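Local atomic coordinates of periplasmic binding protein (Thermotoga lettingae TMO, PDB entry 4RY8), a protein that binds 5-methylthioribose in the cleft between its two lobes, probably as the solute-binding component of a sugar transporter. Residues C[211-216]-C[245-250]. Residues are numbered along the deposited sequence; the frame is centred on the assembly and turned at random.
Sequences GAVRAI and SPWVAT
Val213 splits its two methyls between neighbouring residues of 245-250. CG1, turned anti to the backbone N (chi1 174°), lies 4.1 Å from Pro246 CG and about as far from Pro246 CD, while CG2 lies at a slant to the Trp247 indole near CD2 and CE3, 4.0 Å from CE3, and close to Trp247 CB as well. One helical turn on, Ile216 runs past Pro246 in the opposite direction, its CG2 branch 3.7 Å from Pro246 CG. The pyrrolidine ring thus rests against two branched side chains of one helix, and no hydrogen bond crosses the contact. An alanine in place of Val213 would probably open a gap between the helix and both Pro246 and Trp247, and leave Ile216 as the one side chain of this helix segment against the proline ring. Just before the strand the chain makes an ST turn: Trp247 N donates to Ser245 OG at 3.0 Å, and that hydroxyl also bonds Met239 O. The indole, about 10 Å from the bound methylthioribose, has its own polar tie, Trp247 NE1 hydrogen-bonded to Ser229 OG on strand 226-230, with Met239 and Met240 of helix 234-240 packing on it. Val227, on the same adjoining parallel strand, touches Val213, Ile216 and Pro246 alike. Helix 206-219 is thereby joined to the entry of strand 247-252, the helix-on-sheet packing of an alpha/beta lobe in a periplasmic binding protein.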
ATOM      1  N   GLY C 211      -9.131  23.809   4.791  1.00 21.48           N
ATOM      2  CA  GLY C 211      -8.455  25.058   5.104  1.00 20.55           C
ATOM      3  C   GLY C 211      -7.442  25.471   4.093  1.00 20.53           C
ATOM      4  O   GLY C 211      -7.401  26.648   3.699  1.00 22.59           O
ATOM      5  N   ALA C 212      -6.625  24.518   3.661  1.00 19.73           N
ATOM      6  CA  ALA C 212      -5.548  24.768   2.703  1.00 19.69           C
ATOM      7  C   ALA C 212      -6.077  25.239   1.354  1.00 21.35           C
ATOM      8  O   ALA C 212      -5.575  26.215   0.786  1.00 22.31           O
ATOM      9  CB  ALA C 212      -4.699  23.525   2.521  1.00 20.31           C
ATOM     10  N   VAL C 213      -7.129  24.575   0.883  1.00 21.03           N
ATOM     11  CA  VAL C 213      -7.745  24.923  -0.402  1.00 21.23           C
ATOM     12  C   VAL C 213      -8.376  26.286  -0.382  1.00 22.96           C
ATOM     13  O   VAL C 213      -8.255  27.036  -1.352  1.00 24.40           O
ATOM     14  CB  VAL C 213      -8.804  23.858  -0.792  1.00 22.20           C
ATOM     15  CG1 VAL C 213      -9.581  24.259  -2.046  1.00 25.12           C
ATOM     16  CG2 VAL C 213      -8.123  22.513  -1.013  1.00 27.21           C
ATOM     17  N   ARG C 214      -9.081  26.630   0.703  1.00 23.07           N
ATOM     18  CA  ARG C 214      -9.688  27.929   0.801  1.00 24.11           C
ATOM     19  C   ARG C 214      -8.614  29.026   0.848  1.00 25.21           C
ATOM     20  O   ARG C 214      -8.776  30.053   0.254  1.00 25.31           O
ATOM     21  CB  ARG C 214     -10.589  28.017   2.017  1.00 27.74           C
ATOM     22  CG  ARG C 214     -11.745  27.072   2.008  1.00 26.64           C
ATOM     23  CD  ARG C 214     -12.513  27.171   3.294  1.00 34.05           C
ATOM     24  NE  ARG C 214     -13.570  26.172   3.272  1.00 40.83           N
ATOM     25  CZ  ARG C 214     -13.933  25.410   4.297  1.00 45.70           C
ATOM     26  NH1 ARG C 214     -13.321  25.492   5.486  1.00 42.24           N
ATOM     27  NH2 ARG C 214     -14.914  24.531   4.111  1.00 34.21           N
ATOM     28  N   ALA C 215      -7.512  28.784   1.554  1.00 26.05           N
ATOM     29  CA  ALA C 215      -6.403  29.729   1.565  1.00 25.23           C
ATOM     30  C   ALA C 215      -5.876  29.985   0.146  1.00 26.08           C
ATOM     31  O   ALA C 215      -5.682  31.132  -0.262  1.00 25.02           O
ATOM     32  CB  ALA C 215      -5.286  29.210   2.459  1.00 23.52           C
ATOM     33  N   ILE C 216      -5.679  28.898  -0.591  1.00 27.23           N
ATOM     34  CA  ILE C 216      -5.219  28.932  -1.990  1.00 28.57           C
ATOM     35  C   ILE C 216      -6.188  29.718  -2.898  1.00 26.59           C
ATOM     36  O   ILE C 216      -5.777  30.565  -3.709  1.00 25.44           O
ATOM     37  CB  ILE C 216      -5.000  27.502  -2.547  1.00 24.28           C
ATOM     38  CG1 ILE C 216      -3.758  26.904  -1.896  1.00 23.10           C
ATOM     39  CG2 ILE C 216      -4.820  27.528  -4.068  1.00 26.87           C
ATOM     40  CD1 ILE C 216      -3.717  25.407  -1.928  1.00 24.10           C
ATOM     41  N   SER C 245     -10.613  24.428  -9.102  1.00 33.32           N
ATOM     42  CA  SER C 245     -10.177  23.862  -7.810  1.00 34.62           C
ATOM     43  C   SER C 245      -8.752  23.325  -7.905  1.00 37.55           C
ATOM     44  O   SER C 245      -8.422  22.602  -8.822  1.00 30.98           O
ATOM     45  CB  SER C 245     -11.095  22.738  -7.341  1.00 41.35           C
ATOM     46  OG  SER C 245     -10.622  22.217  -6.095  1.00 32.53           O
ATOM     47  N   PRO C 246      -7.894  23.668  -6.941  1.00 29.94           N
ATOM     48  CA  PRO C 246      -6.594  23.010  -6.878  1.00 28.75           C
ATOM     49  C   PRO C 246      -6.661  21.622  -6.210  1.00 31.59           C
ATOM     50  O   PRO C 246      -5.643  20.930  -6.129  1.00 28.43           O
ATOM     51  CB  PRO C 246      -5.775  23.957  -5.998  1.00 26.30           C
ATOM     52  CG  PRO C 246      -6.793  24.500  -5.040  1.00 26.47           C
ATOM     53  CD  PRO C 246      -8.060  24.670  -5.883  1.00 35.61           C
ATOM     54  N   TRP C 247      -7.841  21.211  -5.742  1.00 25.66           N
ATOM     55  CA  TRP C 247      -7.956  19.946  -5.012  1.00 28.24           C
ATOM     56  C   TRP C 247      -8.064  18.782  -5.989  1.00 30.49           C
ATOM     57  O   TRP C 247      -9.140  18.544  -6.557  1.00 33.63           O
ATOM     58  CB  TRP C 247      -9.150  20.005  -4.074  1.00 27.87           C
ATOM     59  CG  TRP C 247      -9.136  18.963  -2.940  1.00 24.69           C
ATOM     60  CD1 TRP C 247      -8.362  17.851  -2.833  1.00 21.22           C
ATOM     61  CD2 TRP C 247     -10.006  18.959  -1.818  1.00 27.84           C
ATOM     62  NE1 TRP C 247      -8.670  17.169  -1.669  1.00 19.35           N
ATOM     63  CE2 TRP C 247      -9.668  17.847  -1.022  1.00 20.09           C
ATOM     64  CE3 TRP C 247     -11.007  19.827  -1.375  1.00 29.71           C
ATOM     65  CZ2 TRP C 247     -10.346  17.544   0.133  1.00 20.16           C
ATOM     66  CZ3 TRP C 247     -11.645  19.544  -0.172  1.00 26.52           C
ATOM     67  CH2 TRP C 247     -11.323  18.418   0.553  1.00 20.38           C
ATOM     68  N   VAL C 248      -6.970  18.051  -6.214  1.00 24.26           N
ATOM     69  CA  VAL C 248      -6.961  17.081  -7.354  1.00 29.87           C
ATOM     70  C   VAL C 248      -7.242  15.601  -7.029  1.00 24.62           C
ATOM     71  O   VAL C 248      -7.740  14.861  -7.871  1.00 31.07           O
ATOM     72  CB  VAL C 248      -5.703  17.219  -8.247  1.00 32.71           C
ATOM     73  CG1 VAL C 248      -5.655  18.605  -8.885  1.00 38.61           C
ATOM     74  CG2 VAL C 248      -4.462  16.969  -7.484  1.00 29.56           C
ATOM     75  N   ALA C 249      -6.963  15.186  -5.805  1.00 23.98           N
ATOM     76  CA  ALA C 249      -7.218  13.834  -5.378  1.00 24.68           C
ATOM     77  C   ALA C 249      -7.309  13.735  -3.854  1.00 27.26           C
ATOM     78  O   ALA C 249      -6.696  14.531  -3.121  1.00 23.48           O
ATOM     79  CB  ALA C 249      -6.118  12.904  -5.883  1.00 25.16           C
ATOM     80  N   THR C 250      -8.109  12.765  -3.417  1.00 26.07           N
ATOM     81  CA  THR C 250      -8.172  12.326  -2.034  1.00 20.70           C
ATOM     82  C   THR C 250      -8.292  10.792  -2.024  1.00 27.70           C
ATOM     83  O   THR C 250      -8.737  10.133  -2.990  1.00 22.67           O
ATOM     84  CB  THR C 250      -9.371  12.998  -1.263  1.00 25.48           C
ATOM     85  OG1 THR C 250      -9.259  12.808   0.155  1.00 25.51           O
ATOM     86  CG2 THR C 250     -10.711  12.439  -1.709  1.00 22.17           C
TER